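Long-range contact in KLLA0C04147p (Kluyveromyces lactis, PDB 5H2D), which binds ergosterol in its oxysterol-binding (ORD) domain and probably transfers sterols between membranes: residues Gln31-Lys37 against Glu325-Leu330. Numbering follows the deposited sequence.
Sequences QRLKLGK and EFPFNL
Leu33 and Leu35 close on Pro327 and Phe328 in the oxysterol-binding domain, where a loop leading to helix 45-49 packs on a type II beta turn, residues 326-329. Asn329 N bonds to Phe326 O (2.9 Å) across the turn, whose second position suits proline. Leu33 has CG anti to its carbonyl carbon (chi1 -55°), which sends CD1 among three neighbours: Pro327 CB at 4.1 Å, the edge of the Phe328 ring, and Leu330 CD1. Leucine suits this buried spot, carrying a methyl at the end of a short apolar chain. Leu35 crosses Phe328 at about a right angle, its CD2 4.0 Å from CZ; Tyr367 of helix 367-390 touches both. Pro327, compact and rigid, fits against the bend of 35-37, its CG 3.1 Å from Leu35 O. Replacing Pro327 by an alanine would probably open a gap beside Leu35 O and leave Leu35 CB without the CG it packs on. Phe326 CE1 meets mainly backbone, Gln31 O (3.4 Å) and Arg32 CA, besides Arg32 CB. Polar bonds stiffen the first loop: Arg32 grips Leu33 O side-on with NE and NH2. Lys37, flexible and bent at chi2, chi3 and chi4, brings NZ beside the Phe326-Pro327 peptide; NZ donates to Gly36 O at 2.9 Å, in the carbonyl plane.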
loop_
_atom_site.group_PDB
_atom_site.type_symbol
_atom_site.label_atom_id
_atom_site.label_comp_id
_atom_site.label_asym_id
_atom_site.label_seq_id
_atom_site.Cartn_x
_atom_site.Cartn_y
_atom_site.Cartn_z
ATOM N N GLN A 31 4.314 -11.860 15.583
ATOM C CA GLN A 31 5.583 -12.334 15.038
ATOM C C GLN A 31 5.446 -13.539 14.126
ATOM O O GLN A 31 6.371 -13.817 13.355
ATOM C CB GLN A 31 6.549 -12.710 16.168
ATOM C CG GLN A 31 6.834 -11.593 17.133
ATOM C CD GLN A 31 7.708 -10.514 16.534
ATOM O OE1 GLN A 31 8.810 -10.787 16.046
ATOM N NE2 GLN A 31 7.219 -9.276 16.558
ATOM N N ARG A 32 4.352 -14.278 14.227
ATOM C CA ARG A 32 4.157 -15.459 13.403
ATOM C C ARG A 32 2.674 -15.777 13.385
ATOM O O ARG A 32 1.877 -15.176 14.111
ATOM C CB ARG A 32 4.968 -16.647 13.930
ATOM C CG ARG A 32 4.615 -17.053 15.353
ATOM C CD ARG A 32 5.051 -18.493 15.631
ATOM N NE ARG A 32 4.274 -19.456 14.847
ATOM C CZ ARG A 32 4.612 -20.728 14.664
ATOM N NH1 ARG A 32 5.726 -21.210 15.201
ATOM N NH2 ARG A 32 3.839 -21.521 13.931
ATOM N N LEU A 33 2.313 -16.713 12.515
ATOM C CA LEU A 33 0.961 -17.239 12.437
ATOM C C LEU A 33 0.864 -18.532 13.231
ATOM O O LEU A 33 1.863 -19.199 13.499
ATOM C CB LEU A 33 0.558 -17.501 10.987
ATOM C CG LEU A 33 0.690 -16.310 10.042
ATOM C CD1 LEU A 33 0.238 -16.722 8.648
ATOM C CD2 LEU A 33 -0.121 -15.140 10.573
ATOM N N LYS A 34 -0.365 -18.893 13.592
ATOM C CA LYS A 34 -0.555 -20.173 14.268
ATOM C C LYS A 34 -0.167 -21.325 13.349
ATOM O O LYS A 34 0.471 -22.288 13.784
ATOM C CB LYS A 34 -1.998 -20.307 14.757
ATOM C CG LYS A 34 -3.024 -20.513 13.668
ATOM C CD LYS A 34 -4.425 -20.565 14.250
ATOM C CE LYS A 34 -4.511 -21.561 15.399
ATOM N NZ LYS A 34 -4.374 -22.971 14.923
ATOM N N LEU A 35 -0.529 -21.239 12.071
ATOM C CA LEU A 35 -0.015 -22.174 11.080
ATOM C C LEU A 35 1.507 -22.050 11.002
ATOM O O LEU A 35 2.047 -20.948 10.868
ATOM C CB LEU A 35 -0.653 -21.867 9.722
ATOM C CG LEU A 35 -1.332 -22.909 8.841
ATOM C CD1 LEU A 35 -2.388 -23.708 9.588
ATOM C CD2 LEU A 35 -1.948 -22.185 7.645
ATOM N N GLY A 36 2.209 -23.175 11.103
ATOM C CA GLY A 36 3.662 -23.119 11.073
ATOM C C GLY A 36 4.165 -23.066 9.649
ATOM O O GLY A 36 5.137 -22.376 9.319
ATOM N N LYS A 37 3.501 -23.848 8.812
ATOM C CA LYS A 37 3.510 -23.722 7.366
ATOM C C LYS A 37 2.138 -24.205 6.912
ATOM O O LYS A 37 1.197 -24.262 7.710
ATOM C CB LYS A 37 4.678 -24.516 6.752
ATOM C CG LYS A 37 5.026 -24.111 5.327
ATOM C CD LYS A 37 5.614 -22.710 5.298
ATOM C CE LYS A 37 6.736 -22.587 6.324
ATOM N NZ LYS A 37 6.699 -21.298 7.062
ATOM N N GLU A 325 10.711 -17.569 6.372
ATOM C CA GLU A 325 9.641 -18.367 5.794
ATOM C C GLU A 325 8.405 -18.291 6.675
ATOM O O GLU A 325 8.473 -18.532 7.884
ATOM C CB GLU A 325 10.084 -19.820 5.642
ATOM C CG GLU A 325 11.202 -20.006 4.657
ATOM C CD GLU A 325 10.787 -19.717 3.224
ATOM O OE1 GLU A 325 9.674 -19.187 3.012
ATOM O OE2 GLU A 325 11.581 -20.024 2.308
ATOM N N PHE A 326 7.279 -17.942 6.075
ATOM C CA PHE A 326 5.989 -17.925 6.742
ATOM C C PHE A 326 4.984 -18.627 5.831
ATOM O O PHE A 326 5.160 -18.652 4.617
ATOM C CB PHE A 326 5.478 -16.502 7.016
ATOM C CG PHE A 326 6.190 -15.794 8.125
ATOM C CD1 PHE A 326 6.007 -16.181 9.440
ATOM C CD2 PHE A 326 7.001 -14.715 7.857
ATOM C CE1 PHE A 326 6.653 -15.514 10.467
ATOM C CE2 PHE A 326 7.643 -14.044 8.868
ATOM C CZ PHE A 326 7.475 -14.444 10.178
ATOM N N PRO A 327 3.917 -19.165 6.407
ATOM C CA PRO A 327 2.805 -19.615 5.559
ATOM C C PRO A 327 2.397 -18.494 4.613
ATOM O O PRO A 327 2.435 -17.312 4.967
ATOM C CB PRO A 327 1.699 -19.938 6.571
ATOM C CG PRO A 327 2.435 -20.188 7.874
ATOM C CD PRO A 327 3.614 -19.260 7.842
ATOM N N PHE A 328 2.034 -18.866 3.389
ATOM C CA PHE A 328 1.595 -17.935 2.351
ATOM C C PHE A 328 2.710 -16.990 1.925
ATOM O O PHE A 328 2.451 -16.017 1.203
ATOM C CB PHE A 328 0.370 -17.128 2.803
ATOM C CG PHE A 328 -0.682 -17.959 3.500
ATOM C CD1 PHE A 328 -1.563 -18.728 2.770
ATOM C CD2 PHE A 328 -0.781 -17.960 4.881
ATOM C CE1 PHE A 328 -2.517 -19.490 3.406
ATOM C CE2 PHE A 328 -1.738 -18.728 5.523
ATOM C CZ PHE A 328 -2.604 -19.492 4.777
ATOM N N ASN A 329 3.952 -17.253 2.341
ATOM C CA ASN A 329 5.105 -16.450 1.941
ATOM C C ASN A 329 4.970 -15.001 2.385
ATOM O O ASN A 329 5.500 -14.088 1.746
ATOM C CB ASN A 329 5.346 -16.533 0.429
ATOM C CG ASN A 329 5.943 -17.855 0.015
ATOM O OD1 ASN A 329 6.416 -18.620 0.855
ATOM N ND2 ASN A 329 5.945 -18.129 -1.280
ATOM N N LEU A 330 4.267 -14.770 3.487
ATOM C CA LEU A 330 4.101 -13.411 3.972
ATOM C C LEU A 330 5.426 -12.840 4.456
ATOM O O LEU A 330 6.319 -13.568 4.903
ATOM C CB LEU A 330 3.093 -13.373 5.112
ATOM C CG LEU A 330 1.662 -13.788 4.790
ATOM C CD1 LEU A 330 0.783 -13.486 5.995
ATOM C CD2 LEU A 330 1.138 -13.068 3.538
#